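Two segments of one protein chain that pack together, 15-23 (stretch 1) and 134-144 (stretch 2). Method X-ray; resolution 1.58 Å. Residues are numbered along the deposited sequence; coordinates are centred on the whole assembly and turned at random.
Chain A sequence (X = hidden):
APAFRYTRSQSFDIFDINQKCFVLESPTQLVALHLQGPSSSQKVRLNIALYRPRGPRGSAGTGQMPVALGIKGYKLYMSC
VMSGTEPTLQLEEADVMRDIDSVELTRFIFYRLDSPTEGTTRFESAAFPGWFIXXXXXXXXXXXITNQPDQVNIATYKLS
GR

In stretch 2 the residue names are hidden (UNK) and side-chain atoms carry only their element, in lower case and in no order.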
ATOM      1  N   PHE A  15      -1.044  -7.602   7.493  1.00 14.05           N
ATOM      2  CA  PHE A  15       0.208  -7.885   8.177  1.00 14.45           C
ATOM      3  C   PHE A  15       1.201  -8.270   7.093  1.00 13.40           C
ATOM      4  O   PHE A  15       0.810  -8.841   6.085  1.00 14.01           O
ATOM      5  CB  PHE A  15       0.050  -9.097   9.106  1.00 15.25           C
ATOM      6  CG  PHE A  15      -0.777  -8.824  10.318  1.00 19.55           C
ATOM      7  CD1 PHE A  15      -0.174  -8.396  11.499  1.00 22.52           C
ATOM      8  CD2 PHE A  15      -2.162  -8.980  10.276  1.00 22.78           C
ATOM      9  CE1 PHE A  15      -0.938  -8.136  12.652  1.00 24.02           C
ATOM     10  CE2 PHE A  15      -2.935  -8.701  11.414  1.00 25.45           C
ATOM     11  CZ  PHE A  15      -2.318  -8.285  12.593  1.00 25.85           C
ATOM     12  N   ASP A  16       2.479  -7.992   7.307  1.00 13.51           N
ATOM     13  CA  ASP A  16       3.482  -8.565   6.409  1.00 13.53           C
ATOM     14  C   ASP A  16       3.735 -10.018   6.771  1.00 13.93           C
ATOM     15  O   ASP A  16       3.171 -10.520   7.755  1.00 14.10           O
ATOM     16  CB  ASP A  16       4.743  -7.696   6.295  1.00 14.55           C
ATOM     17  CG  ASP A  16       5.659  -7.760   7.502  1.00 16.60           C
ATOM     18  OD1 ASP A  16       5.547  -8.672   8.377  1.00 14.69           O
ATOM     19  OD2 ASP A  16       6.534  -6.847   7.583  1.00 14.44           O
ATOM     20  N   ILE A  17       4.572 -10.694   5.981  1.00 14.24           N
ATOM     21  CA  ILE A  17       4.809 -12.136   6.149  1.00 15.82           C
ATOM     22  C   ILE A  17       5.561 -12.515   7.434  1.00 15.03           C
ATOM     23  O   ILE A  17       5.646 -13.722   7.796  1.00 17.49           O
ATOM     24  CB  ILE A  17       5.566 -12.708   4.875  1.00 17.57           C
ATOM     25  CG1 ILE A  17       5.072 -14.110   4.596  1.00 18.99           C
ATOM     26  CG2 ILE A  17       7.115 -12.586   4.973  1.00 16.45           C
ATOM     27  CD1 ILE A  17       3.653 -14.104   4.096  1.00 23.22           C
ATOM     28  N   ASN A  18       6.095 -11.520   8.133  1.00 13.52           N
ATOM     29  CA  ASN A  18       6.728 -11.742   9.415  1.00 14.79           C
ATOM     30  C   ASN A  18       5.857 -11.222  10.550  1.00 14.17           C
ATOM     31  O   ASN A  18       6.336 -11.033  11.669  1.00 15.51           O
ATOM     32  CB  ASN A  18       8.096 -11.078   9.455  1.00 15.94           C
ATOM     33  CG  ASN A  18       8.955 -11.618  10.579  1.00 18.44           C
ATOM     34  OD1 ASN A  18       9.172 -12.851  10.691  1.00 21.81           O
ATOM     35  ND2 ASN A  18       9.468 -10.724  11.402  1.00 19.84           N
ATOM     36  N   GLN A  19       4.582 -10.982  10.236  1.00 13.49           N
ATOM     37  CA  GLN A  19       3.540 -10.592  11.209  1.00 14.87           C
ATOM     38  C   GLN A  19       3.714  -9.194  11.782  1.00 14.41           C
ATOM     39  O   GLN A  19       3.172  -8.892  12.857  1.00 16.79           O
ATOM     40  CB  GLN A  19       3.366 -11.638  12.334  1.00 14.04           C
ATOM     41  CG  GLN A  19       3.287 -13.107  11.819  1.00 14.95           C
ATOM     42  CD  GLN A  19       4.628 -13.831  11.943  1.00 16.36           C
ATOM     43  OE1 GLN A  19       5.258 -13.808  13.000  1.00 20.29           O
ATOM     44  NE2 GLN A  19       5.070 -14.456  10.863  1.00 16.78           N
ATOM     45  N   LYS A  20       4.429  -8.318  11.052  1.00 13.91           N
ATOM     46  CA  LYS A  20       4.415  -6.901  11.403  1.00 13.55           C
ATOM     47  C   LYS A  20       3.129  -6.241  10.866  1.00 13.72           C
ATOM     48  O   LYS A  20       2.649  -6.575   9.778  1.00 14.40           O
ATOM     49  CB  LYS A  20       5.656  -6.180  10.865  1.00 13.91           C
ATOM     50  CG  LYS A  20       6.932  -6.773  11.402  1.00 14.78           C
ATOM     51  CD  LYS A  20       8.143  -5.832  11.315  1.00 15.47           C
ATOM     52  CE  LYS A  20       8.455  -5.385   9.871  1.00 17.41           C
ATOM     53  NZ  LYS A  20       8.855  -6.542   8.997  1.00 17.43           N
ATOM     54  N   CYS A  21       2.542  -5.336  11.649  1.00 14.64           N
ATOM     55  CA  CYS A  21       1.427  -4.539  11.139  1.00 15.75           C
ATOM     56  C   CYS A  21       1.903  -3.126  10.907  1.00 15.68           C
ATOM     57  O   CYS A  21       3.029  -2.774  11.269  1.00 16.32           O
ATOM     58  CB  CYS A  21       0.257  -4.517  12.110  1.00 16.84           C
ATOM     59  SG  CYS A  21       0.648  -3.836  13.696  1.00 24.33           S
ATOM     60  N   PHE A  22       1.015  -2.330  10.315  1.00 15.24           N
ATOM     61  CA  PHE A  22       1.298  -0.907  10.045  1.00 14.68           C
ATOM     62  C   PHE A  22       0.742  -0.035  11.182  1.00 15.60           C
ATOM     63  O   PHE A  22      -0.367  -0.274  11.699  1.00 15.29           O
ATOM     64  CB  PHE A  22       0.629  -0.450   8.748  1.00 15.56           C
ATOM     65  CG  PHE A  22       1.149  -1.094   7.483  1.00 15.13           C
ATOM     66  CD1 PHE A  22       2.320  -1.858   7.462  1.00 15.38           C
ATOM     67  CD2 PHE A  22       0.432  -0.923   6.304  1.00 16.48           C
ATOM     68  CE1 PHE A  22       2.758  -2.437   6.247  1.00 18.23           C
ATOM     69  CE2 PHE A  22       0.864  -1.468   5.092  1.00 16.74           C
ATOM     70  CZ  PHE A  22       2.033  -2.235   5.065  1.00 16.66           C
ATOM     71  N   VAL A  23       1.515   0.972  11.567  1.00 14.59           N
ATOM     72  CA  VAL A  23       0.978   2.073  12.387  1.00 14.99           C
ATOM     73  C   VAL A  23       1.316   3.394  11.725  1.00 14.78           C
ATOM     74  O   VAL A  23       2.314   3.475  11.007  1.00 13.51           O
ATOM     75  CB  VAL A  23       1.448   2.060  13.888  1.00 15.36           C
ATOM     76  CG1 VAL A  23       1.119   0.724  14.563  1.00 17.14           C
ATOM     77  CG2 VAL A  23       2.924   2.454  14.051  1.00 18.50           C
ATOM     78  N   UNK A 134       6.905  -2.188   0.402  1.00 11.39           N
ATOM     79  CA  UNK A 134       7.727  -3.077   1.225  1.00 11.78           C
ATOM     80  C   UNK A 134       7.937  -2.594   2.643  1.00 12.85           C
ATOM     81  O   UNK A 134       7.817  -1.411   2.955  1.00 12.55           O
ATOM     82  s   UNK A 134      10.101  -1.827   0.475  1.00 16.48           S
ATOM     83  c   UNK A 134       9.098  -3.328   0.575  1.00 12.83           C
ATOM     84  N   UNK A 135       8.245  -3.545   3.512  1.00 11.92           N
ATOM     85  CA  UNK A 135       8.655  -3.222   4.870  1.00 13.14           C
ATOM     86  C   UNK A 135      10.098  -3.658   5.087  1.00 12.31           C
ATOM     87  O   UNK A 135      10.643  -4.496   4.355  1.00 13.55           O
ATOM     88  c   UNK A 135       7.750  -3.920   5.920  1.00 13.04           C
ATOM     89  o   UNK A 135       7.933  -5.338   5.848  1.00 14.12           O
ATOM     90  c   UNK A 135       6.280  -3.535   5.675  1.00 14.44           C
ATOM     91  N   UNK A 136      10.711  -3.092   6.109  1.00 13.86           N
ATOM     92  CA  UNK A 136      12.049  -3.473   6.474  1.00 15.68           C
ATOM     93  C   UNK A 136      11.999  -4.817   7.179  1.00 16.85           C
ATOM     94  O   UNK A 136      10.971  -5.203   7.718  1.00 17.94           O
ATOM     95  c   UNK A 136      12.581  -2.422   7.439  1.00 16.67           C
ATOM     96  o   UNK A 136      13.863  -2.763   7.901  1.00 18.84           O
ATOM     97  N   UNK A 137      13.119  -5.532   7.189  1.00 18.20           N
ATOM     98  CA  UNK A 137      13.248  -6.712   8.059  1.00 20.40           C
ATOM     99  C   UNK A 137      13.264  -6.323   9.536  1.00 21.58           C
ATOM    100  O   UNK A 137      12.903  -7.140  10.398  1.00 22.63           O
ATOM    101  c   UNK A 137      14.532  -7.474   7.730  1.00 20.81           C
ATOM    102  c   UNK A 137      13.622  -8.737   5.756  1.00 23.63           C
ATOM    103  c   UNK A 137      14.769  -7.911   6.273  1.00 21.87           C
ATOM    104  c   UNK A 137      16.093  -8.678   6.112  1.00 23.65           C
ATOM    105  N   UNK A 138      13.680  -5.084   9.819  1.00 22.73           N
ATOM    106  CA  UNK A 138      13.725  -4.554  11.193  1.00 23.87           C
ATOM    107  C   UNK A 138      12.410  -3.882  11.572  1.00 23.75           C
ATOM    108  O   UNK A 138      11.769  -3.269  10.735  1.00 23.02           O
ATOM    109  c   UNK A 138      14.868  -3.549  11.352  1.00 24.98           C
ATOM    110  c   UNK A 138      16.260  -4.171  11.414  1.00 29.24           C
ATOM    111  n   UNK A 138      17.260  -6.063  10.267  1.00 36.97           N
ATOM    112  c   UNK A 138      16.661  -4.874  10.134  1.00 35.42           C
ATOM    113  o   UNK A 138      16.428  -4.366   9.033  1.00 37.67           O
ATOM    114  N   UNK A 139      11.971  -4.040  12.829  1.00 24.67           N
ATOM    115  CA  UNK A 139      10.768  -3.310  13.228  1.00 23.75           C
ATOM    116  C   UNK A 139      10.966  -1.785  13.357  1.00 23.28           C
ATOM    117  O   UNK A 139      12.095  -1.295  13.434  1.00 22.78           O
ATOM    118  c   UNK A 139      11.625  -4.579  15.090  1.00 25.06           C
ATOM    119  c   UNK A 139      10.409  -3.928  14.604  1.00 24.55           C
ATOM    120  c   UNK A 139      12.479  -4.934  13.887  1.00 24.85           C
ATOM    121  N   UNK A 140       9.853  -1.058  13.345  1.00 21.84           N
ATOM    122  CA  UNK A 140       9.807   0.382  13.603  1.00 22.16           C
ATOM    123  C   UNK A 140      10.564   1.199  12.549  1.00 20.76           C
ATOM    124  O   UNK A 140      11.152   2.244  12.858  1.00 21.15           O
ATOM    125  c   UNK A 140       9.656  -0.119  16.158  1.00 28.97           C
ATOM    126  n   UNK A 140      10.877   1.015  20.159  1.00 45.29           N
ATOM    127  c   UNK A 140       9.994   0.484  17.525  1.00 35.48           C
ATOM    128  c   UNK A 140      10.291   0.714  15.034  1.00 23.68           C
ATOM    129  n   UNK A 140      11.140  -0.152  18.179  1.00 40.67           N
ATOM    130  n   UNK A 140      12.576  -0.520  19.963  1.00 44.97           N
ATOM    131  c   UNK A 140      11.531   0.113  19.431  1.00 45.34           C
ATOM    132  N   UNK A 141      10.541   0.718  11.304  1.00 18.39           N
ATOM    133  CA  UNK A 141      11.121   1.454  10.173  1.00 17.74           C
ATOM    134  C   UNK A 141       9.999   1.831   9.209  1.00 16.67           C
ATOM    135  O   UNK A 141       8.915   1.218   9.238  1.00 15.78           O
ATOM    136  o   UNK A 141      14.096   2.540  10.156  1.00 30.95           O
ATOM    137  c   UNK A 141      14.304   1.404  10.596  1.00 27.01           C
ATOM    138  c   UNK A 141      12.183   0.610   9.438  1.00 18.42           C
ATOM    139  n   UNK A 141      15.368   1.111  11.330  1.00 32.22           N
ATOM    140  c   UNK A 141      13.369   0.245  10.302  1.00 22.62           C
ATOM    141  N   UNK A 142      10.214   2.879   8.393  1.00 16.07           N
ATOM    142  CA  UNK A 142       9.149   3.273   7.453  1.00 15.84           C
ATOM    143  C   UNK A 142       8.742   2.200   6.449  1.00 14.80           C
ATOM    144  O   UNK A 142       9.567   1.377   6.039  1.00 16.26           O
ATOM    145  c   UNK A 142      10.732   5.014   7.716  1.00 17.63           C
ATOM    146  c   UNK A 142      11.356   3.805   8.322  1.00 16.95           C
ATOM    147  c   UNK A 142       9.772   4.446   6.701  1.00 16.81           C
ATOM    148  N   UNK A 143       7.458   2.195   6.103  1.00 13.21           N
ATOM    149  CA  UNK A 143       6.981   1.443   4.935  1.00 12.11           C
ATOM    150  C   UNK A 143       7.400   2.246   3.710  1.00 12.62           C
ATOM    151  O   UNK A 143       7.261   3.479   3.678  1.00 14.94           O
ATOM    152  c   UNK A 143       5.431   1.239   4.983  1.00 12.46           C
ATOM    153  c   UNK A 143       5.048   0.554   6.282  1.00 13.68           C
ATOM    154  c   UNK A 143       4.951   0.413   3.800  1.00 12.23           C
ATOM    155  N   UNK A 144       7.915   1.552   2.706  1.00 11.52           N
ATOM    156  CA  UNK A 144       8.402   2.205   1.473  1.00 12.62           C
ATOM    157  C   UNK A 144       8.074   1.431   0.222  1.00 11.98           C
ATOM    158  O   UNK A 144       7.156   0.615   0.230  1.00 12.41           O
TER
HETATM  159  O   HOH W   1      10.328  -8.273  10.514  1.00 22.66           O

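Position 134 carries one carbon and then a sulfur, and its CA-to-CB bond points away from stretch 1, so nothing there is touched. A two-atom side chain ending in sulfur is cysteine, Cys134. Its backbone pairs with that of position 144 in both directions: N of Cys134 donates to O of position 144 at 2.8 Å, and N of position 144 donates to O of Cys134 at 3.0 Å.

At position 135 the CB bears one oxygen and one carbon. The oxygen lies 2.7 Å from OD2 of Asp16, and the carbon lies 3.7 Å from CE1 of Phe22, near the plane of the ring at its edge. A branch of this composition is threonine. The hydroxyl of Thr135 donates its proton to the Asp16 carboxylate, while CG2 meets the aromatic ring.

Position 136 has a carbon followed by an oxygen, the side chain of serine. Its closest approach to stretch 1 is CB of Ser136 to CE of Lys20, 5.6 Å; the backbone makes the contact instead, for NZ of Lys20 donates a hydrogen bond to O of Ser136 at 2.8 Å. The hydroxyl OG of Ser136 serves its own loop, accepting from the backbone N of position 138 at 3.0 Å.

Four carbons, forked at the second, build the side chain at position 137. This is leucine, Leu137, directed away from stretch 1 and exposed. Its carbonyl is nevertheless tied to the other stretch through water 1, which donates to O of Leu137 at 2.8 Å and accepts from ND2 of Asn18 and NZ of Lys20, each at 2.7 Å.

Position 138 shows three carbons, the third bearing an oxygen and a nitrogen: an amide, and with this length glutamine. Gln138 also turns away, and only its backbone comes close, with O 4.0 Å from CE of Lys20.

At position 139 three carbons close a ring onto the backbone N, which identifies proline. CA of Pro139 lies 4.1 Å from CD of Lys20, a contact with the aliphatic part of the lysine.

Position 140 extends through three carbons and a nitrogen to a carbon carrying two more nitrogens. This guanidinium belongs to arginine, and Arg140 points away from stretch 1.

Position 141 repeats the three-carbon amide pattern and is glutamine; the end of Gln141 leads away. Position 142 again has three carbons in a ring on N, hence Pro142, which is out of reach.

Position 143 has a CB with two carbon branches, one of them 3.8 Å from CE1 of Phe22. This is valine; CG2 of Val143 sits over the ring face in a CH-pi contact. Position 144 has no side-chain atoms and is glycine, Gly144.

The contact joins a polar centre to an apolar flank. OD1 of Asp16 accepts from N of Asn18 and N of Lys20, holding the turn, while OD2 forms a salt bridge with NZ of Lys20 at 2.7 Å and receives the Thr135 hydroxyl. Phe22 adds packing against Thr135 and Val143.

Stretch 2 134-144: CTSLQPRQPVG
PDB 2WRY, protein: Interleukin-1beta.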